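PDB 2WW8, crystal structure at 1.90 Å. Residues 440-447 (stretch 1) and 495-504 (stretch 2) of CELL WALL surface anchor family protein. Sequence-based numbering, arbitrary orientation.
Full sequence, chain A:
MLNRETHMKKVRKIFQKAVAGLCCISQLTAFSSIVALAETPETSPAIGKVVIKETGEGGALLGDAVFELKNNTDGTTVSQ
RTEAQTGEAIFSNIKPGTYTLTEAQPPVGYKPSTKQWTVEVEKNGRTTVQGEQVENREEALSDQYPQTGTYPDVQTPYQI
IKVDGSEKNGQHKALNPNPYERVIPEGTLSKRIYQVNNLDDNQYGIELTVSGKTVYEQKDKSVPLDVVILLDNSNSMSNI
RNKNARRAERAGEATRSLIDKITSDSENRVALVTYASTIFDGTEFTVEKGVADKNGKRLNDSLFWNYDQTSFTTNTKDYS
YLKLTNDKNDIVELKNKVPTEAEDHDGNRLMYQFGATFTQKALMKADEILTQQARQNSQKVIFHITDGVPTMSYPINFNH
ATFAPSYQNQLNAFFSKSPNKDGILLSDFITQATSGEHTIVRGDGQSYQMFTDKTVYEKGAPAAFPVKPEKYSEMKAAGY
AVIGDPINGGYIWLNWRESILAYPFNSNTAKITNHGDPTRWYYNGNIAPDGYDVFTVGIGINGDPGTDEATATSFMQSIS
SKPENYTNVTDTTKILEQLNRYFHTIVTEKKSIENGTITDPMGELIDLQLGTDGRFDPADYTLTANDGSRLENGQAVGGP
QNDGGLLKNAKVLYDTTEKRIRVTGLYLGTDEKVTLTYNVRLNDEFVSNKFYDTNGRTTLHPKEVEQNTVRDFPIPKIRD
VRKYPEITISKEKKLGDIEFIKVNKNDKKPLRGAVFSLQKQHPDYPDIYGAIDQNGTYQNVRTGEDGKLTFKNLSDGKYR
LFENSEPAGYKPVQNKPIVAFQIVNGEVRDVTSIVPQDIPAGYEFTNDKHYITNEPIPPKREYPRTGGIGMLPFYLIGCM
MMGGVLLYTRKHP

Stretch 1 (440-447) IVRGDGQS
Stretch 2 (495-504) NWRESILAYP

Two largely irregular segments of one chain meet in a compact polar contact, burying 518 Å² in all, built on one backbone hydrogen bond, two salt bridges of reversed polarity and two waters, with I500 and W496 adding side-chain packing. Stretch 2 makes a 3-10 turn at 498-500, held by I500 N to R497 O (3.0 Å) and L501 N to E498 O (3.1 Å), then runs extended to a cis peptide bond before P504. Stretch 1 passes nearly extended at R442 (phi/psi -97/143) and G443 (77/169). CA-CA distances are 5.0 Å for R442-S499 and 4.5 Å for G443-I500, both chains advancing in roughly the same sense. G443 N donates to S499 O at 2.8 Å and 171°, almost linear; the same oxygen lies 3.4 Å from R442 CA in a CA-H...O contact.

The R442 side chain (m, m, m; chi4 -175°) curls back to stretch 2. NH1 donates hydrogen bonds to E498 OE1 and OE2, both at 3.1 Å, within a salt bridge, while NH2 reaches L501 O at 3.0 Å near the guanidinium plane. Y503 (p, chi2 -85°) lays CD1 over one guanidinium face, 3.5 Å from R442 NE; S499 O lies over the opposite face.

The second salt bridge reverses the charges: R497 (p, t, t; chi4 -91°) sends NH1 to D444 OD2 at 2.7 Å. D444 (p; phi/psi -152/18) also accepts a weak hydrogen bond at OD1 from Q446 N, 3.0 Å. I500 (m, m) points CA-CB away, yet its CD1 returns to 3.4 Å from D444 CG. Q446 (t, p, chi3 55°) places CD 3.4 Å from CZ3 of W496 (m, chi2 108°).

Water 1 joins V441 O and G443 O to OG of S499 (p), each at 2.7 Å. Water 2 links R442 NE (3.1 Å) to S499 O (2.8 Å) and L501 O (2.6 Å).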

ATOM      1  N   ILE A 440      10.346 -29.990  50.294  1.00 14.63           N
ATOM      2  CA  ILE A 440      11.770 -29.734  50.517  1.00 15.26           C
ATOM      3  C   ILE A 440      12.226 -28.318  50.276  1.00 13.83           C
ATOM      4  O   ILE A 440      13.236 -27.907  50.840  1.00 14.42           O
ATOM      5  CB  ILE A 440      12.673 -30.603  49.643  1.00 17.30           C
ATOM      6  CG1 ILE A 440      12.241 -30.413  48.185  1.00 19.15           C
ATOM      7  CG2 ILE A 440      12.650 -32.087  50.206  1.00 15.63           C
ATOM      8  CD1 ILE A 440      12.945 -31.207  47.118  1.00 26.83           C
ATOM      9  N   VAL A 441      11.497 -27.568  49.461  1.00 15.00           N
ATOM     10  CA  VAL A 441      11.897 -26.189  49.161  1.00 13.81           C
ATOM     11  C   VAL A 441      12.007 -25.325  50.419  1.00 15.51           C
ATOM     12  O   VAL A 441      11.223 -25.460  51.397  1.00 12.51           O
ATOM     13  CB  VAL A 441      10.953 -25.570  48.079  1.00 13.93           C
ATOM     14  CG1 VAL A 441       9.518 -25.153  48.678  1.00 14.96           C
ATOM     15  CG2 VAL A 441      11.530 -24.361  47.403  1.00 12.44           C
ATOM     16  N   ARG A 442      12.946 -24.360  50.352  1.00 14.59           N
ATOM     17  CA  ARG A 442      13.142 -23.405  51.460  1.00 15.05           C
ATOM     18  C   ARG A 442      12.375 -22.151  51.122  1.00 15.89           C
ATOM     19  O   ARG A 442      12.375 -21.734  49.960  1.00 12.25           O
ATOM     20  CB  ARG A 442      14.635 -23.078  51.724  1.00 12.44           C
ATOM     21  CG  ARG A 442      15.577 -24.288  51.894  1.00 12.55           C
ATOM     22  CD  ARG A 442      15.079 -25.225  52.992  1.00 16.73           C
ATOM     23  NE  ARG A 442      15.046 -24.587  54.291  1.00 16.72           N
ATOM     24  CZ  ARG A 442      14.747 -25.213  55.427  1.00 21.57           C
ATOM     25  NH1 ARG A 442      14.434 -26.505  55.397  1.00 18.24           N
ATOM     26  NH2 ARG A 442      14.720 -24.520  56.561  1.00 14.65           N
ATOM     27  N   GLY A 443      11.771 -21.526  52.147  1.00 16.18           N
ATOM     28  CA  GLY A 443      11.077 -20.243  51.927  1.00 15.08           C
ATOM     29  C   GLY A 443       9.713 -20.378  51.269  1.00 15.27           C
ATOM     30  O   GLY A 443       9.337 -21.454  50.810  1.00 14.03           O
ATOM     31  N   ASP A 444       8.958 -19.281  51.249  1.00 15.21           N
ATOM     32  CA  ASP A 444       7.625 -19.287  50.658  1.00 15.92           C
ATOM     33  C   ASP A 444       7.264 -17.890  50.138  1.00 16.86           C
ATOM     34  O   ASP A 444       6.067 -17.633  49.930  1.00 17.02           O
ATOM     35  CB  ASP A 444       6.610 -19.861  51.656  1.00 14.83           C
ATOM     36  CG  ASP A 444       6.298 -18.891  52.822  1.00 19.63           C
ATOM     37  OD1 ASP A 444       6.911 -17.776  52.936  1.00 19.83           O
ATOM     38  OD2 ASP A 444       5.407 -19.259  53.628  1.00 20.36           O
ATOM     39  N   GLY A 445       8.254 -17.000  49.930  1.00 15.87           N
ATOM     40  CA  GLY A 445       7.923 -15.578  49.632  1.00 15.33           C
ATOM     41  C   GLY A 445       7.980 -14.640  50.805  1.00 17.09           C
ATOM     42  O   GLY A 445       7.917 -13.451  50.583  1.00 17.29           O
ATOM     43  N   GLN A 446       8.127 -15.132  52.044  1.00 16.64           N
ATOM     44  CA  GLN A 446       8.137 -14.292  53.249  1.00 17.55           C
ATOM     45  C   GLN A 446       9.317 -13.322  53.315  1.00 16.44           C
ATOM     46  O   GLN A 446       9.140 -12.156  53.644  1.00 15.94           O
ATOM     47  CB  GLN A 446       8.207 -15.174  54.486  1.00 18.70           C
ATOM     48  CG  GLN A 446       7.916 -14.475  55.829  1.00 20.62           C
ATOM     49  CD  GLN A 446       6.483 -14.018  55.875  1.00 23.24           C
ATOM     50  OE1 GLN A 446       5.551 -14.799  55.681  1.00 23.02           O
ATOM     51  NE2 GLN A 446       6.305 -12.738  56.059  1.00 16.64           N
ATOM     52  N   SER A 447      10.518 -13.795  53.026  1.00 16.04           N
ATOM     53  CA  SER A 447      11.678 -12.907  53.171  1.00 14.30           C
ATOM     54  C   SER A 447      12.859 -13.517  52.378  1.00 15.21           C
ATOM     55  O   SER A 447      12.920 -14.706  52.163  1.00 15.82           O
ATOM     56  CB  SER A 447      12.074 -12.885  54.650  1.00 14.46           C
ATOM     57  OG  SER A 447      13.076 -11.944  54.902  1.00 12.18           O
ATOM     58  N   ASN A 495       4.972 -19.484  65.495  1.00 12.99           N
ATOM     59  CA  ASN A 495       6.382 -19.583  65.128  1.00 14.34           C
ATOM     60  C   ASN A 495       6.393 -19.662  63.609  1.00 13.87           C
ATOM     61  O   ASN A 495       5.420 -20.135  62.993  1.00 12.88           O
ATOM     62  CB  ASN A 495       7.060 -20.874  65.635  1.00 12.75           C
ATOM     63  CG  ASN A 495       7.489 -20.833  67.080  1.00 15.53           C
ATOM     64  OD1 ASN A 495       7.367 -19.846  67.801  1.00 17.90           O
ATOM     65  ND2 ASN A 495       8.039 -21.960  67.517  1.00 18.01           N
ATOM     66  N   TRP A 496       7.479 -19.196  62.976  1.00 12.89           N
ATOM     67  CA  TRP A 496       7.630 -19.492  61.520  1.00 12.76           C
ATOM     68  C   TRP A 496       7.802 -21.038  61.308  1.00 13.59           C
ATOM     69  O   TRP A 496       8.439 -21.712  62.148  1.00 14.59           O
ATOM     70  CB  TRP A 496       8.927 -18.811  61.004  1.00 13.03           C
ATOM     71  CG  TRP A 496       8.890 -17.366  61.206  1.00 14.04           C
ATOM     72  CD1 TRP A 496       9.613 -16.646  62.110  1.00 13.72           C
ATOM     73  CD2 TRP A 496       8.054 -16.418  60.508  1.00 12.15           C
ATOM     74  NE1 TRP A 496       9.267 -15.330  62.045  1.00 13.55           N
ATOM     75  CE2 TRP A 496       8.331 -15.156  61.057  1.00 15.37           C
ATOM     76  CE3 TRP A 496       7.105 -16.527  59.479  1.00 17.00           C
ATOM     77  CZ2 TRP A 496       7.699 -13.981  60.624  1.00 17.75           C
ATOM     78  CZ3 TRP A 496       6.473 -15.366  59.040  1.00 19.33           C
ATOM     79  CH2 TRP A 496       6.780 -14.109  59.616  1.00 18.33           C
ATOM     80  N   ARG A 497       7.231 -21.614  60.254  1.00 13.27           N
ATOM     81  CA  ARG A 497       7.419 -23.045  59.974  1.00 13.58           C
ATOM     82  C   ARG A 497       8.872 -23.378  59.583  1.00 15.71           C
ATOM     83  O   ARG A 497       9.612 -22.481  59.112  1.00 13.89           O
ATOM     84  CB  ARG A 497       6.359 -23.538  58.953  1.00 15.77           C
ATOM     85  CG  ARG A 497       6.668 -23.254  57.511  1.00 17.21           C
ATOM     86  CD  ARG A 497       5.530 -23.793  56.616  1.00 12.46           C
ATOM     87  NE  ARG A 497       5.879 -23.839  55.196  1.00 16.04           N
ATOM     88  CZ  ARG A 497       5.660 -22.847  54.344  1.00 16.37           C
ATOM     89  NH1 ARG A 497       5.113 -21.715  54.781  1.00 15.91           N
ATOM     90  NH2 ARG A 497       6.038 -22.960  53.064  1.00 17.92           N
ATOM     91  N   GLU A 498       9.276 -24.627  59.876  1.00 14.25           N
ATOM     92  CA  GLU A 498      10.631 -25.080  59.710  1.00 16.46           C
ATOM     93  C   GLU A 498      11.242 -24.605  58.366  1.00 15.27           C
ATOM     94  O   GLU A 498      12.344 -24.115  58.332  1.00 13.70           O
ATOM     95  CB  GLU A 498      10.705 -26.607  59.723  1.00 16.29           C
ATOM     96  CG  GLU A 498      12.147 -27.069  59.897  1.00 21.84           C
ATOM     97  CD  GLU A 498      12.952 -27.118  58.560  1.00 31.39           C
ATOM     98  OE1 GLU A 498      12.296 -27.332  57.505  1.00 30.99           O
ATOM     99  OE2 GLU A 498      14.220 -26.956  58.501  1.00 30.01           O
ATOM    100  N   SER A 499      10.528 -24.797  57.272  1.00 14.70           N
ATOM    101  CA  SER A 499      11.115 -24.530  55.946  1.00 16.84           C
ATOM    102  C   SER A 499      11.418 -23.053  55.642  1.00 16.60           C
ATOM    103  O   SER A 499      12.072 -22.776  54.652  1.00 16.07           O
ATOM    104  CB  SER A 499      10.219 -25.168  54.891  1.00 16.24           C
ATOM    105  OG  SER A 499       9.094 -24.342  54.728  1.00 16.93           O
ATOM    106  N   ILE A 500      11.000 -22.125  56.519  1.00 17.36           N
ATOM    107  CA  ILE A 500      11.222 -20.691  56.374  1.00 17.46           C
ATOM    108  C   ILE A 500      12.443 -20.271  57.193  1.00 17.50           C
ATOM    109  O   ILE A 500      12.964 -19.182  56.983  1.00 17.46           O
ATOM    110  CB  ILE A 500       9.969 -19.918  56.911  1.00 19.86           C
ATOM    111  CG1 ILE A 500       8.664 -20.297  56.193  1.00 23.14           C
ATOM    112  CG2 ILE A 500      10.087 -18.426  56.827  1.00 21.39           C
ATOM    113  CD1 ILE A 500       8.677 -20.456  54.713  1.00 15.56           C
ATOM    114  N   LEU A 501      12.860 -21.102  58.161  1.00 14.68           N
ATOM    115  CA  LEU A 501      13.958 -20.790  59.044  1.00 15.59           C
ATOM    116  C   LEU A 501      15.324 -21.108  58.431  1.00 15.51           C
ATOM    117  O   LEU A 501      15.415 -21.719  57.369  1.00 14.17           O
ATOM    118  CB  LEU A 501      13.817 -21.679  60.304  1.00 15.15           C
ATOM    119  CG  LEU A 501      12.483 -21.481  61.078  1.00 17.85           C
ATOM    120  CD1 LEU A 501      12.337 -22.543  62.209  1.00 19.19           C
ATOM    121  CD2 LEU A 501      12.340 -20.086  61.665  1.00 13.38           C
ATOM    122  N   ALA A 502      16.351 -20.581  59.087  1.00 15.65           N
ATOM    123  CA  ALA A 502      17.755 -20.877  58.798  1.00 16.11           C
ATOM    124  C   ALA A 502      17.914 -22.398  59.011  1.00 16.23           C
ATOM    125  O   ALA A 502      17.150 -23.040  59.758  1.00 14.19           O
ATOM    126  CB  ALA A 502      18.538 -20.095  59.802  1.00 14.50           C
ATOM    127  N   TYR A 503      18.897 -22.993  58.358  1.00 15.46           N
ATOM    128  CA  TYR A 503      19.155 -24.426  58.510  1.00 15.30           C
ATOM    129  C   TYR A 503      20.674 -24.656  58.344  1.00 16.10           C
ATOM    130  O   TYR A 503      21.364 -23.833  57.728  1.00 16.17           O
ATOM    131  CB  TYR A 503      18.269 -25.184  57.501  1.00 16.28           C
ATOM    132  CG  TYR A 503      18.733 -24.988  56.061  1.00 15.23           C
ATOM    133  CD1 TYR A 503      18.329 -23.860  55.282  1.00 13.59           C
ATOM    134  CD2 TYR A 503      19.570 -25.940  55.469  1.00 19.03           C
ATOM    135  CE1 TYR A 503      18.761 -23.699  53.957  1.00 15.97           C
ATOM    136  CE2 TYR A 503      19.998 -25.767  54.131  1.00 16.39           C
ATOM    137  CZ  TYR A 503      19.601 -24.677  53.397  1.00 17.62           C
ATOM    138  OH  TYR A 503      20.094 -24.537  52.110  1.00 15.00           O
ATOM    139  N   PRO A 504      21.246 -25.699  58.994  1.00 17.75           N
ATOM    140  CA  PRO A 504      20.685 -26.424  60.189  1.00 16.64           C
ATOM    141  C   PRO A 504      20.468 -25.489  61.384  1.00 17.18           C
ATOM    142  O   PRO A 504      21.347 -24.737  61.785  1.00 15.41           O
ATOM    143  CB  PRO A 504      21.724 -27.496  60.481  1.00 16.98           C
ATOM    144  CG  PRO A 504      22.524 -27.603  59.115  1.00 14.63           C
ATOM    145  CD  PRO A 504      22.583 -26.190  58.635  1.00 15.33           C
TER
HETATM  146  O   HOH W   1       9.138 -23.816  52.047  1.00 16.83           O
HETATM  147  O   HOH W   2      14.643 -21.603  54.845  1.00 21.05           O